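Local structure of DNMT2 (Spodoptera frugiperda, 4H0N) at residues 18-22 and 23-27; 134-138 and 139-143. The protein probably methylates cytosine 38 in the anticodon loop of tRNA(Asp), and cytosines in DNA, using S-adenosyl-L-methionine as methyl donor. The protein carries 3 engineered substitutions. All coordinates share one frame; numbering follows the deposited sequence.

Interaction 1: 18-22 and 23-27; sequences CAWKE and SGLDG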
loop_
_atom_site.group_PDB
_atom_site.type_symbol
_atom_site.label_atom_id
_atom_site.label_comp_id
_atom_site.label_asym_id
_atom_site.label_seq_id
_atom_site.Cartn_x
_atom_site.Cartn_y
_atom_site.Cartn_z
ATOM N N CYS A 18 -10.151 -5.238 -2.446
ATOM C CA CYS A 18 -9.560 -6.474 -2.931
ATOM C C CYS A 18 -9.229 -7.419 -1.791
ATOM O O CYS A 18 -9.320 -8.633 -1.939
ATOM C CB CYS A 18 -8.304 -6.185 -3.745
ATOM S SG CYS A 18 -8.656 -5.685 -5.426
ATOM N N ALA A 19 -8.849 -6.850 -0.654
ATOM C CA ALA A 19 -8.448 -7.636 0.501
ATOM C C ALA A 19 -9.656 -8.233 1.223
ATOM O O ALA A 19 -9.587 -9.342 1.760
ATOM C CB ALA A 19 -7.616 -6.787 1.448
ATOM N N TRP A 20 -10.761 -7.497 1.231
ATOM C CA TRP A 20 -11.991 -7.978 1.849
ATOM C C TRP A 20 -12.498 -9.240 1.155
ATOM O O TRP A 20 -12.985 -10.163 1.809
ATOM C CB TRP A 20 -13.073 -6.902 1.813
ATOM C CG TRP A 20 -14.328 -7.344 2.483
ATOM C CD1 TRP A 20 -15.481 -7.764 1.881
ATOM C CD2 TRP A 20 -14.553 -7.442 3.892
ATOM N NE1 TRP A 20 -16.410 -8.104 2.831
ATOM C CE2 TRP A 20 -15.862 -7.919 4.074
ATOM C CE3 TRP A 20 -13.770 -7.163 5.018
ATOM C CZ2 TRP A 20 -16.411 -8.126 5.336
ATOM C CZ3 TRP A 20 -14.317 -7.370 6.271
ATOM C CH2 TRP A 20 -15.624 -7.846 6.421
ATOM N N LYS A 21 -12.382 -9.273 -0.170
ATOM C CA LYS A 21 -12.772 -10.443 -0.945
ATOM C C LYS A 21 -11.900 -11.635 -0.599
ATOM O O LYS A 21 -12.400 -12.732 -0.376
ATOM C CB LYS A 21 -12.683 -10.157 -2.443
ATOM C CG LYS A 21 -13.822 -9.314 -2.984
ATOM C CD LYS A 21 -13.690 -9.116 -4.492
ATOM C CE LYS A 21 -14.821 -8.252 -5.042
ATOM N NZ LYS A 21 -14.834 -8.223 -6.535
ATOM N N GLU A 22 -10.592 -11.412 -0.554
ATOM C CA GLU A 22 -9.649 -12.488 -0.284
ATOM C C GLU A 22 -9.861 -13.131 1.086
ATOM O O GLU A 22 -9.514 -14.293 1.285
ATOM C CB GLU A 22 -8.209 -11.988 -0.429
ATOM C CG GLU A 22 -7.501 -12.497 -1.672
ATOM C CD GLU A 22 -6.892 -13.878 -1.480
ATOM O OE1 GLU A 22 -7.185 -14.780 -2.294
ATOM O OE2 GLU A 22 -6.109 -14.058 -0.523
ATOM N N SER A 23 -10.448 -12.383 2.017
ATOM C CA SER A 23 -10.649 -12.865 3.385
ATOM C C SER A 23 -11.740 -13.922 3.483
ATOM O O SER A 23 -11.723 -14.753 4.391
ATOM C CB SER A 23 -10.973 -11.698 4.331
ATOM O OG SER A 23 -12.232 -11.111 4.033
ATOM N N GLY A 24 -12.691 -13.879 2.553
ATOM C CA GLY A 24 -13.809 -14.810 2.540
ATOM C C GLY A 24 -14.920 -14.382 3.481
ATOM O O GLY A 24 -15.873 -15.121 3.716
ATOM N N LEU A 25 -14.794 -13.173 4.014
ATOM C CA LEU A 25 -15.727 -12.665 5.013
ATOM C C LEU A 25 -17.039 -12.188 4.398
ATOM O O LEU A 25 -17.081 -11.762 3.242
ATOM C CB LEU A 25 -15.082 -11.535 5.816
ATOM C CG LEU A 25 -14.367 -11.939 7.103
ATOM C CD1 LEU A 25 -13.553 -13.208 6.901
ATOM C CD2 LEU A 25 -13.477 -10.808 7.578
ATOM N N ASP A 26 -18.108 -12.260 5.185
ATOM C CA ASP A 26 -19.434 -11.892 4.707
ATOM C C ASP A 26 -19.672 -10.391 4.846
ATOM O O ASP A 26 -19.836 -9.883 5.957
ATOM C CB ASP A 26 -20.506 -12.675 5.462
ATOM C CG ASP A 26 -21.816 -12.742 4.706
ATOM O OD1 ASP A 26 -21.798 -12.545 3.473
ATOM O OD2 ASP A 26 -22.860 -12.998 5.341
ATOM N N GLY A 27 -19.685 -9.686 3.717
ATOM C CA GLY A 27 -19.886 -8.250 3.737
ATOM C C GLY A 27 -19.815 -7.531 2.402
ATOM O O GLY A 27 -19.234 -8.019 1.432
#
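Trp20 and Leu25 cross at about a right angle, the leucine laid over the six-membered ring of the indole. Leu25 CB stands over this face in a CH-pi contact, 3.9 Å from the ring centroid and displaced toward the rim, where its nearest ring atom is Trp20 CZ2. The branch ending in Leu25 CD2 continues across the same ring and lies 3.8 Å from Trp20 CZ3. With CG anti to the backbone N (chi1 -178°), the indole of Trp20 slants along the flank of the last helical turn toward the segment 23-27, although its CB points away from that segment. At the ring edge the returning backbone closes in: Trp20 NE1 makes a weak hydrogen bond to Gly27 O at 3.2 Å, and Asp26 O lies near the ring plane beside CZ2. Helix 15-23 and this turn form the helical connection of a beta-alpha-beta crossover between the neighbouring parallel strands 4-9 and 27-33 of the Rossmann-like methyltransferase sheet. The indole lies on the sheet side of this helix, where His4 and Ile6 of strand 4-9 and Leu328 of helix 321-332 touch it and the ring of Phe332 meets it edge-to-face. The hydroxyl of Ser23 spans the turn. A chi1 of 67° places Ser23 OG between the backbone N and the carbonyl carbon, from where it donates to Trp20 O at 2.5 Å, tilted out of the carbonyl plane, and accepts from Leu25 N at 3.3 Å. The second bond makes an ST turn, so one hydroxyl ties the last helical turn to the very residue that covers the indole. Gly24, at positive phi (82°), takes the chain out of the helix, and Gly24 N bonds to Lys21 O at 3.2 Å.

Interaction 2: 134-138 and 139-143; sequences DKLKE and CNFIY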
loop_
_atom_site.group_PDB
_atom_site.type_symbol
_atom_site.label_atom_id
_atom_site.label_comp_id
_atom_site.label_asym_id
_atom_site.label_seq_id
_atom_site.Cartn_x
_atom_site.Cartn_y
_atom_site.Cartn_z
ATOM N N ASP A 134 -5.886 6.662 22.164
ATOM C CA ASP A 134 -6.567 7.242 23.309
ATOM C C ASP A 134 -8.061 7.409 23.051
ATOM O O ASP A 134 -8.874 7.267 23.962
ATOM C CB ASP A 134 -5.953 8.596 23.633
ATOM C CG ASP A 134 -6.543 9.214 24.868
ATOM O OD1 ASP A 134 -5.962 9.007 25.955
ATOM O OD2 ASP A 134 -7.585 9.898 24.753
ATOM N N LYS A 135 -8.417 7.718 21.808
ATOM C CA LYS A 135 -9.817 7.872 21.451
ATOM C C LYS A 135 -10.496 6.511 21.372
ATOM O O LYS A 135 -11.689 6.391 21.640
ATOM C CB LYS A 135 -9.979 8.625 20.127
ATOM C CG LYS A 135 -11.393 9.143 19.889
ATOM C CD LYS A 135 -11.791 10.091 21.013
ATOM C CE LYS A 135 -13.294 10.322 21.085
ATOM N NZ LYS A 135 -13.809 11.159 19.970
ATOM N N LEU A 136 -9.736 5.486 21.005
ATOM C CA LEU A 136 -10.269 4.127 20.981
ATOM C C LEU A 136 -10.684 3.659 22.385
ATOM O O LEU A 136 -11.809 3.195 22.586
ATOM C CB LEU A 136 -9.259 3.149 20.374
ATOM C CG LEU A 136 -8.904 3.295 18.891
ATOM C CD1 LEU A 136 -7.934 2.197 18.468
ATOM C CD2 LEU A 136 -10.147 3.261 18.023
ATOM N N LYS A 137 -9.770 3.785 23.344
ATOM C CA LYS A 137 -10.035 3.379 24.719
ATOM C C LYS A 137 -11.257 4.097 25.270
ATOM O O LYS A 137 -12.064 3.507 25.981
ATOM C CB LYS A 137 -8.833 3.687 25.613
ATOM C CG LYS A 137 -7.609 2.826 25.389
ATOM C CD LYS A 137 -6.439 3.375 26.198
ATOM C CE LYS A 137 -5.603 2.266 26.815
ATOM N NZ LYS A 137 -5.063 1.328 25.791
ATOM N N GLU A 138 -11.374 5.379 24.937
ATOM C CA GLU A 138 -12.473 6.218 25.396
ATOM C C GLU A 138 -13.806 5.710 24.876
ATOM O O GLU A 138 -14.830 5.843 25.547
ATOM C CB GLU A 138 -12.265 7.655 24.915
ATOM C CG GLU A 138 -12.124 8.689 26.017
ATOM C CD GLU A 138 -11.419 9.948 25.540
ATOM O OE1 GLU A 138 -11.908 10.589 24.585
ATOM O OE2 GLU A 138 -10.363 10.287 26.111
ATOM N N CYS A 139 -13.787 5.134 23.676
ATOM C CA CYS A 139 -15.012 4.691 23.016
ATOM C C CYS A 139 -15.234 3.191 23.178
ATOM O O CYS A 139 -15.986 2.579 22.417
ATOM C CB CYS A 139 -14.989 5.070 21.535
ATOM S SG CYS A 139 -14.807 6.848 21.232
ATOM N N ASN A 140 -14.570 2.617 24.178
ATOM C CA ASN A 140 -14.656 1.186 24.487
ATOM C C ASN A 140 -14.258 0.250 23.329
ATOM O O ASN A 140 -14.875 -0.794 23.097
ATOM C CB ASN A 140 -16.031 0.852 25.063
ATOM C CG ASN A 140 -16.482 1.869 26.106
ATOM O OD1 ASN A 140 -15.967 1.906 27.228
ATOM N ND2 ASN A 140 -17.443 2.709 25.735
ATOM N N PHE A 141 -13.204 0.644 22.618
ATOM C CA PHE A 141 -12.599 -0.182 21.594
ATOM C C PHE A 141 -11.426 -0.937 22.189
ATOM O O PHE A 141 -10.707 -0.397 23.046
ATOM C CB PHE A 141 -12.123 0.679 20.421
ATOM C CG PHE A 141 -13.174 0.900 19.370
ATOM C CD1 PHE A 141 -13.250 0.059 18.276
ATOM C CD2 PHE A 141 -14.092 1.942 19.474
ATOM C CE1 PHE A 141 -14.210 0.240 17.303
ATOM C CE2 PHE A 141 -15.062 2.131 18.496
ATOM C CZ PHE A 141 -15.120 1.274 17.411
ATOM N N ILE A 142 -11.247 -2.187 21.763
ATOM C CA ILE A 142 -10.032 -2.927 22.079
ATOM C C ILE A 142 -9.256 -3.095 20.781
ATOM O O ILE A 142 -9.845 -3.077 19.699
ATOM C CB ILE A 142 -10.327 -4.292 22.679
ATOM C CG1 ILE A 142 -11.355 -5.055 21.835
ATOM C CG2 ILE A 142 -10.832 -4.135 24.105
ATOM C CD1 ILE A 142 -11.634 -6.449 22.370
ATOM N N TYR A 143 -7.940 -3.252 20.870
ATOM C CA TYR A 143 -7.109 -3.158 19.673
ATOM C C TYR A 143 -5.805 -3.945 19.727
ATOM O O TYR A 143 -5.338 -4.348 20.789
ATOM C CB TYR A 143 -6.775 -1.691 19.418
ATOM C CG TYR A 143 -5.980 -1.068 20.541
ATOM C CD1 TYR A 143 -4.596 -1.020 20.491
ATOM C CD2 TYR A 143 -6.615 -0.543 21.663
ATOM C CE1 TYR A 143 -3.864 -0.458 21.519
ATOM C CE2 TYR A 143 -5.890 0.024 22.696
ATOM C CZ TYR A 143 -4.515 0.063 22.617
ATOM O OH TYR A 143 -3.782 0.620 23.635
#
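Leu136 and Phe141 meet where a Schellman motif ends helix 127-138 and turns the chain into strand 141-148, an outermost strand of the methyltransferase sheet. Asn140, with positive phi, is its C-prime residue. The backbone bonds run from Phe141 N to Leu136 O (2.9 Å) and from Asn140 N to Lys137 O (3.2 Å); Cys139 N also reaches Leu136 O, from the opposite face of that carbonyl's plane to Phe141 N, so two donors grip one oxygen. Apolar contacts add to this: Leu136 CB lies 3.8 Å from Phe141 CB, Leu136 CD2 nears CG of the phenyl ring, and Leu136 CD1 is 4.2 Å from Tyr143 CB. Ala166 of strand 161-168 touches both Leu136 and Phe141. Among the polar chains, Lys135 NZ hydrogen-bonds to Ile103 O and, weakly, to Asp107, a residue of the calcium site, while its CE packs on Cys139 SG. Arg177 makes a cation-pi contact with Tyr143, and a leucine in place of this tyrosine would probably leave that guanidinium without its aromatic partner and Lys137 without a neighbouring hydroxyl. Bent at chi3 and chi4, Lys137 brings NZ to the edge of the tyrosine ring, 2.6 Å from Tyr143 OH.

Interactions 1 and 2 are both partly buried helix exits, each carrying the chain from a helix into a strand of the same seven-stranded sheet, but they share no helix or strand and do not touch; their nearest atoms are about 13 Å apart. Interaction 1 leads to strand 27-33 inside the sheet, whereas interaction 2 leads to strand 141-148 at its margin and lies farther from the chain centre. In 18-27 a buried indole and a serine hydroxyl supplement a backbone bond at a glycine of positive phi. In 134-143 the backbone bonds of the Schellman motif, with asparagine at positive phi, are joined by aliphatic-aromatic packing and by two lysines with their amino groups close to polar atoms, one near the calcium ion.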